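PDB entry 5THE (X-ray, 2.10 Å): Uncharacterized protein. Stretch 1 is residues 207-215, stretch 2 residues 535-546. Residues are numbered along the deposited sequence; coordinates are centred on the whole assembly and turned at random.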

# COMPACT_ATOMS: atom_id res chain seq x y z
N THR A 207 -15.65 -3.02 12.66
CA THR A 207 -16.19 -3.20 11.32
C THR A 207 -15.29 -4.07 10.45
O THR A 207 -15.79 -4.95 9.74
CB THR A 207 -16.44 -1.84 10.68
OG1 THR A 207 -17.10 -1.01 11.65
CG2 THR A 207 -17.33 -1.99 9.46
N ASP A 208 -13.97 -3.85 10.49
CA ASP A 208 -13.06 -4.75 9.77
C ASP A 208 -12.95 -6.08 10.50
O ASP A 208 -13.23 -7.15 9.94
CB ASP A 208 -11.65 -4.16 9.64
CG ASP A 208 -11.58 -2.88 8.82
OD1 ASP A 208 -12.53 -2.53 8.07
OD2 ASP A 208 -10.51 -2.23 8.93
N LEU A 209 -12.51 -6.04 11.76
CA LEU A 209 -12.03 -7.25 12.40
C LEU A 209 -13.19 -8.13 12.89
O LEU A 209 -13.20 -9.34 12.63
CB LEU A 209 -11.07 -6.88 13.53
CG LEU A 209 -10.43 -8.02 14.31
CD1 LEU A 209 -9.08 -7.58 14.80
CD2 LEU A 209 -11.32 -8.43 15.49
N LYS A 210 -14.17 -7.54 13.58
CA LYS A 210 -15.28 -8.35 14.08
C LYS A 210 -16.22 -8.77 12.95
O LYS A 210 -16.53 -9.96 12.81
CB LYS A 210 -16.04 -7.58 15.16
CG LYS A 210 -15.30 -7.50 16.50
CD LYS A 210 -14.58 -8.82 16.80
CE LYS A 210 -14.69 -9.24 18.25
NZ LYS A 210 -14.05 -8.26 19.16
N PHE A 211 -16.68 -7.83 12.12
CA PHE A 211 -17.72 -8.14 11.14
C PHE A 211 -17.22 -8.35 9.72
O PHE A 211 -17.91 -8.97 8.92
CB PHE A 211 -18.79 -7.04 11.12
CG PHE A 211 -19.70 -7.07 12.30
CD1 PHE A 211 -19.30 -6.51 13.50
CD2 PHE A 211 -20.94 -7.68 12.22
CE1 PHE A 211 -20.12 -6.55 14.60
CE2 PHE A 211 -21.78 -7.72 13.31
CZ PHE A 211 -21.37 -7.15 14.51
N GLY A 212 -16.03 -7.84 9.39
CA GLY A 212 -15.59 -7.97 8.01
C GLY A 212 -16.52 -7.27 7.05
O GLY A 212 -16.78 -7.79 5.96
N ALA A 213 -17.05 -6.11 7.43
CA ALA A 213 -17.92 -5.33 6.56
C ALA A 213 -17.10 -4.23 5.89
O ALA A 213 -16.29 -3.57 6.55
CB ALA A 213 -19.09 -4.73 7.34
N LEU A 214 -17.28 -4.07 4.58
CA LEU A 214 -16.58 -3.02 3.85
C LEU A 214 -16.99 -1.65 4.37
O LEU A 214 -18.18 -1.38 4.55
CB LEU A 214 -16.88 -3.13 2.36
CG LEU A 214 -16.39 -4.38 1.63
CD1 LEU A 214 -16.61 -4.18 0.13
CD2 LEU A 214 -14.91 -4.66 1.93
N ASN A 215 -16.02 -0.78 4.61
CA ASN A 215 -16.34 0.53 5.14
C ASN A 215 -15.19 1.49 4.86
O ASN A 215 -14.03 1.08 4.80
CB ASN A 215 -16.61 0.48 6.66
CG ASN A 215 -15.34 0.19 7.46
OD1 ASN A 215 -14.76 1.09 8.08
ND2 ASN A 215 -14.90 -1.07 7.45
N LEU A 535 -4.08 -9.74 19.35
CA LEU A 535 -4.22 -9.30 17.97
C LEU A 535 -4.99 -10.37 17.23
O LEU A 535 -4.40 -11.20 16.53
CB LEU A 535 -2.86 -9.02 17.33
CG LEU A 535 -2.84 -8.40 15.93
CD1 LEU A 535 -3.87 -7.28 15.84
CD2 LEU A 535 -1.46 -7.88 15.64
N PRO A 536 -6.31 -10.38 17.36
CA PRO A 536 -7.12 -11.39 16.68
C PRO A 536 -7.02 -11.21 15.18
O PRO A 536 -6.78 -10.10 14.68
CB PRO A 536 -8.54 -11.12 17.17
CG PRO A 536 -8.42 -10.07 18.26
CD PRO A 536 -7.15 -9.34 17.98
N GLN A 537 -7.19 -12.32 14.47
CA GLN A 537 -7.21 -12.29 13.02
C GLN A 537 -8.52 -11.70 12.53
O GLN A 537 -9.58 -11.87 13.12
CB GLN A 537 -7.05 -13.69 12.42
CG GLN A 537 -5.62 -14.19 12.51
CD GLN A 537 -4.67 -13.26 11.78
OE1 GLN A 537 -4.91 -12.93 10.62
NE2 GLN A 537 -3.62 -12.81 12.47
N VAL A 538 -8.42 -11.00 11.42
CA VAL A 538 -9.57 -10.35 10.85
C VAL A 538 -10.53 -11.41 10.33
O VAL A 538 -10.14 -12.53 9.98
CB VAL A 538 -9.04 -9.39 9.76
CG1 VAL A 538 -9.25 -9.92 8.41
CG2 VAL A 538 -9.55 -7.98 9.97
N ASN A 539 -11.82 -11.08 10.39
CA ASN A 539 -12.90 -11.87 9.82
C ASN A 539 -12.52 -12.43 8.45
O ASN A 539 -11.99 -11.70 7.60
CB ASN A 539 -14.14 -10.96 9.70
CG ASN A 539 -15.39 -11.69 9.28
OD1 ASN A 539 -15.43 -12.33 8.24
ND2 ASN A 539 -16.44 -11.57 10.09
N ASP A 540 -12.80 -13.71 8.23
CA ASP A 540 -12.46 -14.34 6.95
C ASP A 540 -13.06 -13.62 5.74
O ASP A 540 -12.53 -13.76 4.63
CB ASP A 540 -12.92 -15.80 6.93
CG ASP A 540 -11.93 -16.74 7.59
OD1 ASP A 540 -10.77 -16.32 7.82
OD2 ASP A 540 -12.30 -17.90 7.88
N ASN A 541 -14.15 -12.86 5.93
CA ASN A 541 -14.77 -12.10 4.84
C ASN A 541 -13.75 -11.21 4.13
O ASN A 541 -13.83 -11.01 2.91
CB ASN A 541 -15.90 -11.20 5.36
CG ASN A 541 -17.18 -11.96 5.67
OD1 ASN A 541 -17.42 -13.04 5.15
ND2 ASN A 541 -18.01 -11.37 6.53
N ILE A 542 -12.81 -10.63 4.88
CA ILE A 542 -11.98 -9.59 4.32
C ILE A 542 -10.51 -9.98 4.27
O ILE A 542 -9.67 -9.16 3.91
CB ILE A 542 -12.16 -8.26 5.09
CG1 ILE A 542 -11.90 -8.45 6.57
CG2 ILE A 542 -13.55 -7.67 4.84
CD1 ILE A 542 -11.50 -7.15 7.24
N LYS A 543 -10.17 -11.23 4.60
CA LYS A 543 -8.77 -11.63 4.55
C LYS A 543 -8.19 -11.49 3.14
O LYS A 543 -6.99 -11.27 2.99
CB LYS A 543 -8.61 -13.06 5.08
CG LYS A 543 -7.72 -13.14 6.31
CD LYS A 543 -7.99 -14.38 7.16
CE LYS A 543 -7.13 -14.38 8.42
NZ LYS A 543 -5.67 -14.58 8.13
N SER A 544 -9.03 -11.59 2.11
CA SER A 544 -8.58 -11.39 0.74
C SER A 544 -8.91 -9.99 0.22
O SER A 544 -8.87 -9.76 -0.98
CB SER A 544 -9.20 -12.45 -0.18
OG SER A 544 -8.85 -13.74 0.27
N VAL A 545 -9.23 -9.07 1.11
CA VAL A 545 -9.62 -7.72 0.73
C VAL A 545 -8.56 -6.75 1.25
O VAL A 545 -7.96 -6.98 2.30
CB VAL A 545 -11.01 -7.38 1.31
CG1 VAL A 545 -11.38 -5.92 1.04
CG2 VAL A 545 -12.06 -8.35 0.75
N MET A 546 -8.33 -5.68 0.48
CA MET A 546 -7.46 -4.58 0.92
C MET A 546 -8.23 -3.64 1.86
O MET A 546 -8.41 -2.45 1.59
CB MET A 546 -6.91 -3.81 -0.27
CG MET A 546 -5.96 -4.59 -1.17
SD MET A 546 -5.56 -3.69 -2.69
CE MET A 546 -4.63 -2.30 -2.02

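The two stretches lie more than 300 residues apart in sequence, yet they bury 483 Å² between them, counting both sides. Stretch 1 brings the last turn of a helix and the loop that follows it; stretch 2 brings a segment without regular helix or strand, which draws closest to the first backbone where the CA atoms of Leu209 and Val538 are 4.3 Å apart.

Polar contacts are concentrated where the helix ends. Carbonyl groups in a last helical turn lack the amide partners that a continuing helix would supply, and here stretch 2 provides donors for the carbonyls of Leu209 and Lys210, and weakly for that of Phe211, the next residue. The backbone N of Asn539 donates to Leu209 O at 3.2 Å, while its side-chain ND2 donates to Lys210 O, also at 3.2 Å and nearly straight at 171°. Asn541 adds a weak hydrogen bond from ND2 to Phe211 O at 3.4 Å. Asparagine suits this work because its short side chain ends in an amide that both donates and accepts. Asn539 uses both ends: with chi1 in the t well, ND2 reaches across to the helix, while OD1 accepts a hydrogen bond from Asn541 N at 2.7 Å, tying the bonding side chain into its own loop. The CA-to-CB bonds of both asparagines point toward stretch 1. Lys210 and Phe211, by contrast, direct theirs away and take part in these bonds through their carbonyl oxygens.

Backbone conformation and the crowding of two asparagine side chains both suit glycine at position 212. Gly212 leaves the helix with positive phi, a conformation that favours glycine, and the space where a CB would point is already occupied: an ideal CB would lie 2.8 Å from Asn539 CG and 2.9 Å from Asn541 CB, both clashes. Its bare backbone therefore lets stretch 2 come near, with Gly212 O 3.4 Å from Ile542 CG2.

Van der Waals packing, much of it apolar, extends the interface beyond the hydrogen bonds. Leu209 has the largest covered area of any residue here, 96 Å². Its CA-to-CB bond runs sideways, but the end of the side chain comes nearer stretch 2, placing CD1 4.1 Å from Pro536 CD and 3.4 Å from Pro536 O; its CB lies 4.0 Å from Val538 CG2. A flexible, branched leucine can reach over the compact proline ring, while the beta-branched valine fills space close to the backbone, its CG2 3.5 Å from Leu209 CA. Ile542 is buried, and its CA-to-CB bond points toward stretch 1; its CD1 packs against the backbone carbonyl and CB of Asp208, 3.2 Å from Asp208 O and 3.8 Å from Asp208 CB, and its CG2 also meets Leu214 CD2 at 4.4 Å. The same Leu214 CD2 packs against Val545 CG1 at 3.9 Å.

Bonds within each stretch support these surfaces. Asn215 ND2 donates to Asp208 OD1 at 2.9 Å and to Ala213 O at 3.0 Å, bracing the loop after the helix. In stretch 2 a type I turn from Ile542 to Val545, with Val545 N bonded to Ile542 O at 2.8 Å, brings two apolar side chains within reach of Leu214.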